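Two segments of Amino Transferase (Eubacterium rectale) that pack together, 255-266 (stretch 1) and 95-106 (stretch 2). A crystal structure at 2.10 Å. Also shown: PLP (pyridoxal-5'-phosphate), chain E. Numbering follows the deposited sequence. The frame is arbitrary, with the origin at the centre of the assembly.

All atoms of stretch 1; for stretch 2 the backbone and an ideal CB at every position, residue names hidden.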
ATOM      1  N   GLU A 255      -8.306  -7.605  -2.571  1.00 36.83           N
ATOM      2  CA  GLU A 255      -8.792  -6.223  -2.804  1.00 37.14           C
ATOM      3  C   GLU A 255      -8.147  -5.115  -1.943  1.00 38.03           C
ATOM      4  O   GLU A 255      -8.190  -3.938  -2.317  1.00 38.93           O
ATOM      5  CB  GLU A 255     -10.326  -6.182  -2.773  1.00 37.03           C
ATOM      6  CG  GLU A 255     -11.029  -7.224  -3.694  1.00 37.46           C
ATOM      7  CD  GLU A 255     -10.606  -7.201  -5.167  1.00 36.82           C
ATOM      8  OE1 GLU A 255      -9.745  -6.389  -5.581  1.00 35.89           O
ATOM      9  OE2 GLU A 255     -11.153  -8.012  -5.954  1.00 43.39           O
ATOM     10  N   ARG A 256      -7.531  -5.495  -0.825  1.00 37.86           N
ATOM     11  CA  ARG A 256      -6.725  -4.591   0.015  1.00 37.24           C
ATOM     12  C   ARG A 256      -7.547  -3.438   0.595  1.00 37.09           C
ATOM     13  O   ARG A 256      -7.437  -2.295   0.160  1.00 38.07           O
ATOM     14  CB  ARG A 256      -5.481  -4.066  -0.770  1.00 35.86           C
ATOM     15  CG  ARG A 256      -4.742  -5.092  -1.640  1.00 34.55           C
ATOM     16  CD  ARG A 256      -4.479  -6.393  -0.916  1.00 36.62           C
ATOM     17  NE  ARG A 256      -3.651  -6.219   0.264  1.00 37.31           N
ATOM     18  CZ  ARG A 256      -3.768  -6.846   1.436  1.00 36.79           C
ATOM     19  NH1 ARG A 256      -4.773  -7.651   1.717  1.00 34.73           N
ATOM     20  NH2 ARG A 256      -2.887  -6.569   2.392  1.00 41.17           N
ATOM     21  N   ILE A 257      -8.414  -3.761   1.545  1.00 36.95           N
ATOM     22  CA  ILE A 257      -9.243  -2.744   2.208  1.00 35.32           C
ATOM     23  C   ILE A 257      -9.414  -3.060   3.694  1.00 33.14           C
ATOM     24  O   ILE A 257      -9.866  -4.137   4.081  1.00 31.88           O
ATOM     25  CB  ILE A 257     -10.597  -2.553   1.454  1.00 35.58           C
ATOM     26  CG1 ILE A 257     -11.455  -1.442   2.092  1.00 36.97           C
ATOM     27  CG2 ILE A 257     -11.362  -3.899   1.319  1.00 34.52           C
ATOM     28  CD1 ILE A 257     -10.831  -0.075   2.122  1.00 35.25           C
ATOM     29  N   GLY A 258      -9.007  -2.115   4.528  1.00 32.01           N
ATOM     30  CA  GLY A 258      -9.161  -2.261   5.949  1.00 31.69           C
ATOM     31  C   GLY A 258      -9.058  -0.923   6.628  1.00 32.22           C
ATOM     32  O   GLY A 258      -9.283   0.113   6.002  1.00 32.20           O
ATOM     33  N   TYR A 259      -8.696  -0.941   7.900  1.00 30.61           N
ATOM     34  CA  TYR A 259      -8.552   0.304   8.634  1.00 30.46           C
ATOM     35  C   TYR A 259      -7.725   0.171   9.886  1.00 30.56           C
ATOM     36  O   TYR A 259      -7.404  -0.945  10.321  1.00 29.46           O
ATOM     37  CB  TYR A 259      -9.929   0.910   8.998  1.00 30.76           C
ATOM     38  CG  TYR A 259     -10.841   0.070   9.895  1.00 31.82           C
ATOM     39  CD1 TYR A 259     -10.606  -0.040  11.283  1.00 36.80           C
ATOM     40  CD2 TYR A 259     -11.972  -0.571   9.374  1.00 32.66           C
ATOM     41  CE1 TYR A 259     -11.447  -0.788  12.115  1.00 35.43           C
ATOM     42  CE2 TYR A 259     -12.836  -1.313  10.214  1.00 35.57           C
ATOM     43  CZ  TYR A 259     -12.559  -1.409  11.580  1.00 33.72           C
ATOM     44  OH  TYR A 259     -13.378  -2.138  12.413  1.00 37.41           O
ATOM     45  N   VAL A 260      -7.361   1.345  10.404  1.00 31.43           N
ATOM     46  CA  VAL A 260      -6.749   1.539  11.704  1.00 32.39           C
ATOM     47  C   VAL A 260      -7.768   2.421  12.456  1.00 31.47           C
ATOM     48  O   VAL A 260      -8.178   3.486  11.962  1.00 31.32           O
ATOM     49  CB  VAL A 260      -5.383   2.235  11.664  1.00 34.02           C
ATOM     50  CG1 VAL A 260      -4.906   2.537  13.099  1.00 33.17           C
ATOM     51  CG2 VAL A 260      -4.347   1.350  10.934  1.00 34.94           C
ATOM     52  N   LEU A 261      -8.166   1.968  13.638  1.00 29.70           N
ATOM     53  CA  LEU A 261      -9.120   2.679  14.474  1.00 30.50           C
ATOM     54  C   LEU A 261      -8.325   3.306  15.608  1.00 29.95           C
ATOM     55  O   LEU A 261      -7.629   2.582  16.338  1.00 30.22           O
ATOM     56  CB  LEU A 261     -10.151   1.692  14.999  1.00 30.44           C
ATOM     57  CG  LEU A 261     -11.214   2.115  15.999  1.00 32.04           C
ATOM     58  CD1 LEU A 261     -12.029   3.272  15.503  1.00 27.55           C
ATOM     59  CD2 LEU A 261     -12.074   0.890  16.305  1.00 30.52           C
ATOM     60  N   VAL A 262      -8.402   4.637  15.726  1.00 30.99           N
ATOM     61  CA  VAL A 262      -7.697   5.420  16.780  1.00 29.94           C
ATOM     62  C   VAL A 262      -8.751   6.062  17.735  1.00 30.50           C
ATOM     63  O   VAL A 262      -9.258   7.149  17.437  1.00 29.86           O
ATOM     64  CB  VAL A 262      -6.774   6.509  16.170  1.00 30.16           C
ATOM     65  CG1 VAL A 262      -5.987   7.242  17.266  1.00 23.06           C
ATOM     66  CG2 VAL A 262      -5.785   5.903  15.175  1.00 29.39           C
ATOM     67  N   PRO A 263      -9.065   5.417  18.888  1.00 30.55           N
ATOM     68  CA  PRO A 263     -10.054   5.990  19.841  1.00 30.94           C
ATOM     69  C   PRO A 263      -9.677   7.358  20.405  1.00 31.79           C
ATOM     70  O   PRO A 263      -8.501   7.700  20.446  1.00 31.54           O
ATOM     71  CB  PRO A 263     -10.093   4.951  20.984  1.00 29.96           C
ATOM     72  CG  PRO A 263      -9.538   3.713  20.396  1.00 30.77           C
ATOM     73  CD  PRO A 263      -8.539   4.138  19.392  1.00 31.61           C
ATOM     74  N   ASP A 264     -10.679   8.117  20.838  1.00 33.92           N
ATOM     75  CA  ASP A 264     -10.453   9.402  21.489  1.00 33.78           C
ATOM     76  C   ASP A 264      -9.765   9.231  22.850  1.00 33.06           C
ATOM     77  O   ASP A 264      -9.018  10.114  23.252  1.00 32.13           O
ATOM     78  CB  ASP A 264     -11.763  10.217  21.657  1.00 35.25           C
ATOM     79  CG  ASP A 264     -12.253  10.860  20.359  1.00 40.53           C
ATOM     80  OD1 ASP A 264     -11.651  10.680  19.275  1.00 42.45           O
ATOM     81  OD2 ASP A 264     -13.277  11.576  20.436  1.00 51.08           O
ATOM     82  N   GLU A 265      -9.959   8.076  23.503  1.00 32.16           N
ATOM     83  CA  GLU A 265      -9.419   7.811  24.845  1.00 30.84           C
ATOM     84  C   GLU A 265      -7.947   7.442  24.892  1.00 30.37           C
ATOM     85  O   GLU A 265      -7.429   7.220  25.971  1.00 30.78           O
ATOM     86  CB  GLU A 265     -10.264   6.771  25.616  1.00 30.77           C
ATOM     87  CG  GLU A 265     -11.701   7.235  25.935  1.00 31.48           C
ATOM     88  CD  GLU A 265     -12.602   7.332  24.715  1.00 30.19           C
ATOM     89  OE1 GLU A 265     -12.401   6.568  23.751  1.00 34.26           O
ATOM     90  OE2 GLU A 265     -13.515   8.169  24.710  1.00 32.43           O
ATOM     91  N   VAL A 266      -7.266   7.358  23.748  1.00 30.96           N
ATOM     92  CA  VAL A 266      -5.807   7.202  23.733  1.00 31.77           C
ATOM     93  C   VAL A 266      -5.219   8.471  24.367  1.00 32.67           C
ATOM     94  O   VAL A 266      -5.895   9.516  24.371  1.00 32.04           O
ATOM     95  CB  VAL A 266      -5.207   6.957  22.319  1.00 32.26           C
ATOM     96  CG1 VAL A 266      -5.650   5.605  21.784  1.00 26.35           C
ATOM     97  CG2 VAL A 266      -5.558   8.080  21.329  1.00 31.20           C
ATOM     98  N   UNK A  95     -19.786   1.497  21.570  1.00 32.72           N
ATOM     99  CA  UNK A  95     -18.718   2.467  21.533  1.00 32.19           C
ATOM    100  C   UNK A  95     -19.314   3.825  21.067  1.00 31.77           C
ATOM    101  O   UNK A  95     -20.530   3.917  20.786  1.00 29.85           O
ATOM    102  CB  UNK A  95     -17.591   1.996  20.611  1.00 32.19           C
ATOM    103  N   UNK A  96     -18.465   4.861  21.014  1.00 30.81           N
ATOM    104  CA  UNK A  96     -18.877   6.236  20.640  1.00 32.52           C
ATOM    105  C   UNK A  96     -17.907   6.876  19.634  1.00 32.52           C
ATOM    106  O   UNK A  96     -17.568   8.070  19.737  1.00 31.03           O
ATOM    107  CB  UNK A  96     -18.968   7.115  21.889  1.00 32.52           C
ATOM    108  N   UNK A  97     -17.499   6.085  18.636  1.00 31.64           N
ATOM    109  CA  UNK A  97     -16.589   6.566  17.597  1.00 31.28           C
ATOM    110  C   UNK A  97     -17.316   7.479  16.602  1.00 31.27           C
ATOM    111  O   UNK A  97     -18.539   7.436  16.468  1.00 29.84           O
ATOM    112  CB  UNK A  97     -15.956   5.384  16.861  1.00 31.28           C
ATOM    113  N   UNK A  98     -16.531   8.318  15.931  1.00 32.15           N
ATOM    114  CA  UNK A  98     -17.011   9.141  14.816  1.00 32.07           C
ATOM    115  C   UNK A  98     -16.102   8.851  13.618  1.00 30.24           C
ATOM    116  O   UNK A  98     -15.128   8.116  13.755  1.00 29.27           O
ATOM    117  CB  UNK A  98     -17.012  10.629  15.171  1.00 32.07           C
ATOM    118  N   UNK A  99     -16.413   9.426  12.459  1.00 29.68           N
ATOM    119  CA  UNK A  99     -15.611   9.226  11.228  1.00 29.83           C
ATOM    120  C   UNK A  99     -14.098   9.479  11.449  1.00 30.43           C
ATOM    121  O   UNK A  99     -13.240   8.715  10.971  1.00 30.47           O
ATOM    122  CB  UNK A  99     -16.124  10.155  10.126  1.00 29.83           C
ATOM    123  N   UNK A 100     -13.780  10.514  12.223  1.00 30.38           N
ATOM    124  CA  UNK A 100     -12.384  10.906  12.476  1.00 31.37           C
ATOM    125  C   UNK A 100     -11.560   9.972  13.375  1.00 31.00           C
ATOM    126  O   UNK A 100     -10.387  10.240  13.596  1.00 31.74           O
ATOM    127  CB  UNK A 100     -12.379  12.300  13.107  1.00 31.37           C
ATOM    128  N   UNK A 101     -12.175   8.921  13.922  1.00 31.31           N
ATOM    129  CA  UNK A 101     -11.459   7.893  14.662  1.00 32.90           C
ATOM    130  C   UNK A 101     -10.893   6.820  13.693  1.00 32.85           C
ATOM    131  O   UNK A 101     -10.118   5.973  14.133  1.00 32.45           O
ATOM    132  CB  UNK A 101     -12.386   7.252  15.697  1.00 32.90           C
ATOM    133  N   UNK A 102     -11.261   6.868  12.400  1.00 32.45           N
ATOM    134  CA  UNK A 102     -10.860   5.854  11.402  1.00 32.35           C
ATOM    135  C   UNK A 102      -9.849   6.371  10.397  1.00 32.84           C
ATOM    136  O   UNK A 102      -9.851   7.568  10.080  1.00 33.04           O
ATOM    137  CB  UNK A 102     -12.091   5.344  10.650  1.00 32.35           C
ATOM    138  N   UNK A 103      -8.974   5.470   9.934  1.00 31.55           N
ATOM    139  CA  UNK A 103      -8.018   5.747   8.843  1.00 31.99           C
ATOM    140  C   UNK A 103      -8.114   4.541   7.914  1.00 32.60           C
ATOM    141  O   UNK A 103      -7.774   3.441   8.335  1.00 33.33           O
ATOM    142  CB  UNK A 103      -6.592   5.965   9.352  1.00 31.99           C
ATOM    143  N   UNK A 104      -8.572   4.738   6.677  1.00 31.29           N
ATOM    144  CA  UNK A 104      -8.773   3.633   5.736  1.00 33.00           C
ATOM    145  C   UNK A 104      -7.431   3.192   5.149  1.00 33.71           C
ATOM    146  O   UNK A 104      -6.651   4.023   4.692  1.00 33.13           O
ATOM    147  CB  UNK A 104      -9.735   4.043   4.619  1.00 33.00           C
ATOM    148  N   UNK A 105      -7.199   1.881   5.170  1.00 33.21           N
ATOM    149  CA  UNK A 105      -5.932   1.283   4.751  1.00 34.43           C
ATOM    150  C   UNK A 105      -6.134   0.229   3.668  1.00 34.22           C
ATOM    151  O   UNK A 105      -7.256  -0.161   3.360  1.00 32.91           O
ATOM    152  CB  UNK A 105      -5.219   0.661   5.954  1.00 34.43           C
ATOM    153  N   UNK A 106      -5.014  -0.235   3.130  1.00 36.02           N
ATOM    154  CA  UNK A 106      -4.961  -1.245   2.094  1.00 38.56           C
ATOM    155  C   UNK A 106      -4.718  -2.623   2.698  1.00 37.78           C
ATOM    156  O   UNK A 106      -3.737  -3.299   2.368  1.00 39.82           O
ATOM    157  CB  UNK A 106      -3.871  -0.907   1.075  1.00 38.56           C
TER
HETATM  158  N1  PLP E 500      -3.236 -10.870  10.618  1.00 37.68           N
HETATM  159  C2  PLP E 500      -3.395 -12.256  10.692  1.00 36.80           C
HETATM  160  C2A PLP E 500      -3.344 -12.925  12.028  1.00 37.04           C
HETATM  161  C3  PLP E 500      -3.631 -13.009   9.524  1.00 38.88           C
HETATM  162  O3  PLP E 500      -3.805 -14.370   9.590  1.00 31.83           O
HETATM  163  C4  PLP E 500      -3.667 -12.373   8.261  1.00 45.59           C
HETATM  164  C4A PLP E 500      -3.473 -13.274   7.055  1.00 49.92           C
HETATM  165  O4A PLP E 500      -2.336 -13.552   6.670  1.00 55.32           O
HETATM  166  C5  PLP E 500      -3.504 -10.955   8.212  1.00 44.80           C
HETATM  167  C6  PLP E 500      -3.284 -10.213   9.399  1.00 35.02           C
HETATM  168  C5A PLP E 500      -3.493 -10.174   6.914  1.00 40.76           C
HETATM  169  O4P PLP E 500      -4.747  -9.700   6.535  1.00 41.95           O
HETATM  170  P   PLP E 500      -4.816  -8.737   5.244  1.00 42.04           P
HETATM  171  O1P PLP E 500      -5.902  -7.717   5.430  1.00 36.27           O
HETATM  172  O2P PLP E 500      -5.199  -9.554   4.045  1.00 39.54           O
HETATM  173  O3P PLP E 500      -3.516  -8.046   4.987  1.00 30.73           O

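Position 95 is loop. Nothing of stretch 1 lies within 5.5 Å of its ideal CB, so the contact sets no requirement. It is Thr95, whose OG1 is hydrogen-bonded elsewhere in the structure.

Position 96 points its CA-to-CB bond sideways. A short side chain would not touch stretch 1, but a longer one could reach the Glu265 carboxylate. A donor such as His, Lys or Arg would suit. It is His96, with chi1 p; NE2 donates to Glu265 OE2 at 2.6 Å, and the carboxylate oxygen sits at the ring edge.

Position 97 also points sideways, with its ideal CB 4.7 Å from Leu261 CD1. Leu261 and Pro263 offer an apolar surface, so Leu, Met or an aromatic residue would fit. It is Phe97. Leu261 CD1 lies over the ring face, 3.9 Å from the centroid of the Phe97 ring, and Pro263 CB lies at the edge, 4.1 Å from Phe97 CE1.

Position 98 is out of reach at CB and precedes a 3-10 segment. Asn, Asp or Ser would suit, since each can accept from the backbone that follows. It is Asn98. Its OD1 takes a weak bond from the backbone N of 100, and a water bridges Asn98 OD1 to Asp264 OD1.

Positions 99 and 100 form the start of the 3-10 segment and make no contact, so many residues would do. They are Ala99 and Asp100.

Position 101 has its ideal CB 3.6 Å from Val262 O, with the Asp264 carboxylate further along. Two acceptors call for a donor: Asn, Gln or perhaps Ser. It is Asn101. ND2 donates to both Val262 O and Asp264 OD1, each at 2.7 Å, while OD1 accepts from Asn98 N at 3.0 Å. Its backbone O receives Val262 N at 2.7 Å.

Position 102 opens the antiparallel strand, paired with Leu261, and its CB is on the same sheet face as Tyr259 and Leu261. Leu, Ile or Met would fill the space between them. It is Leu102: CD1 lies over the Tyr259 ring, 3.5 Å from Tyr259 CD1, and CD2 is 3.8 Å from Leu261 CD1.

Position 103 is on the other face with Val260; the backbones exchange two hydrogen bonds. A beta-branched or aromatic residue would suit. It is Tyr103, with chi1 t, its ring leading away from stretch 1.

Position 104 returns to the Tyr259 face, where Ile257 CD1 is 4.9 Å from the ideal CB. A long, flexible apolar chain is favoured. It is Met104, a selenomethionine: CE lies 4.0 Å from Ile257 CD1 and SE 4.1 Å from Tyr259 CB.

Position 105 shares Val260's face and pairs with Gly258, which has no side chain to cover it. Thr, Val or Ser would fit. It is Thr105, with CG2 3.9 Å from Val260 CG2.

Position 106 points away overall. A medium or long apolar chain is plausible. It is Met106, also selenomethionine, its CB 4.0 Å from Arg256 CB; Arg256 itself binds the PLP phosphate.

Stretch 2 95-106: THFNADNLYMTM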
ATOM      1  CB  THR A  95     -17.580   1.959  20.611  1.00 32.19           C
ATOM      2  OG1 THR A  95     -18.129   1.540  19.349  1.00 33.26           O
ATOM      3  CG2 THR A  95     -16.893   0.792  21.248  1.00 29.57           C
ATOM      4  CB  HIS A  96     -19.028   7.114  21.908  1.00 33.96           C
ATOM      5  CG  HIS A  96     -17.804   7.136  22.769  1.00 34.81           C
ATOM      6  ND1 HIS A  96     -17.583   6.200  23.755  1.00 35.53           N
ATOM      7  CD2 HIS A  96     -16.715   7.944  22.762  1.00 38.93           C
ATOM      8  CE1 HIS A  96     -16.419   6.443  24.334  1.00 40.29           C
ATOM      9  NE2 HIS A  96     -15.869   7.490  23.743  1.00 40.55           N
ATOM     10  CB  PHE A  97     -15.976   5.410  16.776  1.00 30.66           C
ATOM     11  CG  PHE A  97     -15.279   4.379  17.597  1.00 27.50           C
ATOM     12  CD1 PHE A  97     -14.184   4.733  18.375  1.00 31.46           C
ATOM     13  CD2 PHE A  97     -15.693   3.042  17.581  1.00 32.93           C
ATOM     14  CE1 PHE A  97     -13.533   3.798  19.138  1.00 31.35           C
ATOM     15  CE2 PHE A  97     -15.030   2.083  18.339  1.00 31.31           C
ATOM     16  CZ  PHE A  97     -13.947   2.470  19.117  1.00 30.38           C
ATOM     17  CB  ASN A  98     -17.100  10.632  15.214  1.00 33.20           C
ATOM     18  CG  ASN A  98     -15.769  11.233  15.598  1.00 36.72           C
ATOM     19  OD1 ASN A  98     -14.766  11.087  14.892  1.00 37.89           O
ATOM     20  ND2 ASN A  98     -15.757  11.962  16.709  1.00 46.93           N
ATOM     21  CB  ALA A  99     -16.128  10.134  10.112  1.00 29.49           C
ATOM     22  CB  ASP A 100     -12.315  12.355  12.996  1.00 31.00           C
ATOM     23  CG  ASP A 100     -12.806  13.367  11.976  1.00 36.22           C
ATOM     24  OD1 ASP A 100     -12.729  13.095  10.759  1.00 37.52           O
ATOM     25  OD2 ASP A 100     -13.261  14.450  12.389  1.00 41.98           O
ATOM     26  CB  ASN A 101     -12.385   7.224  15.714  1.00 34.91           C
ATOM     27  CG  ASN A 101     -12.678   8.117  16.912  1.00 33.95           C
ATOM     28  OD1 ASN A 101     -13.816   8.497  17.145  1.00 33.32           O
ATOM     29  ND2 ASN A 101     -11.656   8.449  17.668  1.00 27.78           N
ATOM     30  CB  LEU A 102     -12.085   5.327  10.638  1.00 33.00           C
ATOM     31  CG  LEU A 102     -13.029   4.301  11.280  1.00 33.68           C
ATOM     32  CD1 LEU A 102     -12.246   3.019  11.589  1.00 31.75           C
ATOM     33  CD2 LEU A 102     -13.729   4.822  12.514  1.00 35.52           C
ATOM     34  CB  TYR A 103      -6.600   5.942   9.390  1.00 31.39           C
ATOM     35  CG  TYR A 103      -5.558   6.274   8.347  1.00 30.92           C
ATOM     36  CD1 TYR A 103      -4.944   5.272   7.611  1.00 32.76           C
ATOM     37  CD2 TYR A 103      -5.169   7.578   8.103  1.00 29.46           C
ATOM     38  CE1 TYR A 103      -3.990   5.550   6.647  1.00 30.31           C
ATOM     39  CE2 TYR A 103      -4.221   7.867   7.137  1.00 31.44           C
ATOM     40  CZ  TYR A 103      -3.625   6.847   6.415  1.00 30.36           C
ATOM     41  OH  TYR A 103      -2.669   7.098   5.449  1.00 32.27           O
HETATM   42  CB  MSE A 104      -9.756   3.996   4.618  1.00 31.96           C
HETATM   43  CG  MSE A 104     -11.130   4.507   5.113  1.00 31.40           C
HETATM   44 SE   MSE A 104     -11.996   3.369   6.402  0.75 30.80          SE
HETATM   45  CE  MSE A 104     -12.301   1.832   5.268  1.00 27.13           C
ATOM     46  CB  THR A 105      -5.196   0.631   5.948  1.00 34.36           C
ATOM     47  OG1 THR A 105      -5.982  -0.461   6.451  1.00 36.62           O
ATOM     48  CG2 THR A 105      -4.899   1.645   7.064  1.00 34.06           C
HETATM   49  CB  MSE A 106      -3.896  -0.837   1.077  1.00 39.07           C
HETATM   50  CG  MSE A 106      -4.271   0.535   0.444  1.00 39.62           C
HETATM   51 SE   MSE A 106      -3.197   0.993  -1.032  0.75 45.49          SE
HETATM   52  CE  MSE A 106      -1.645   1.292  -0.065  1.00 40.74           C
TER
HETATM   53  O   HOH W   1     -12.751  11.718  16.526  1.00 35.28           O
HETATM   54  O   HOH W   2      -1.143  -3.868   1.989  1.00 29.77           O
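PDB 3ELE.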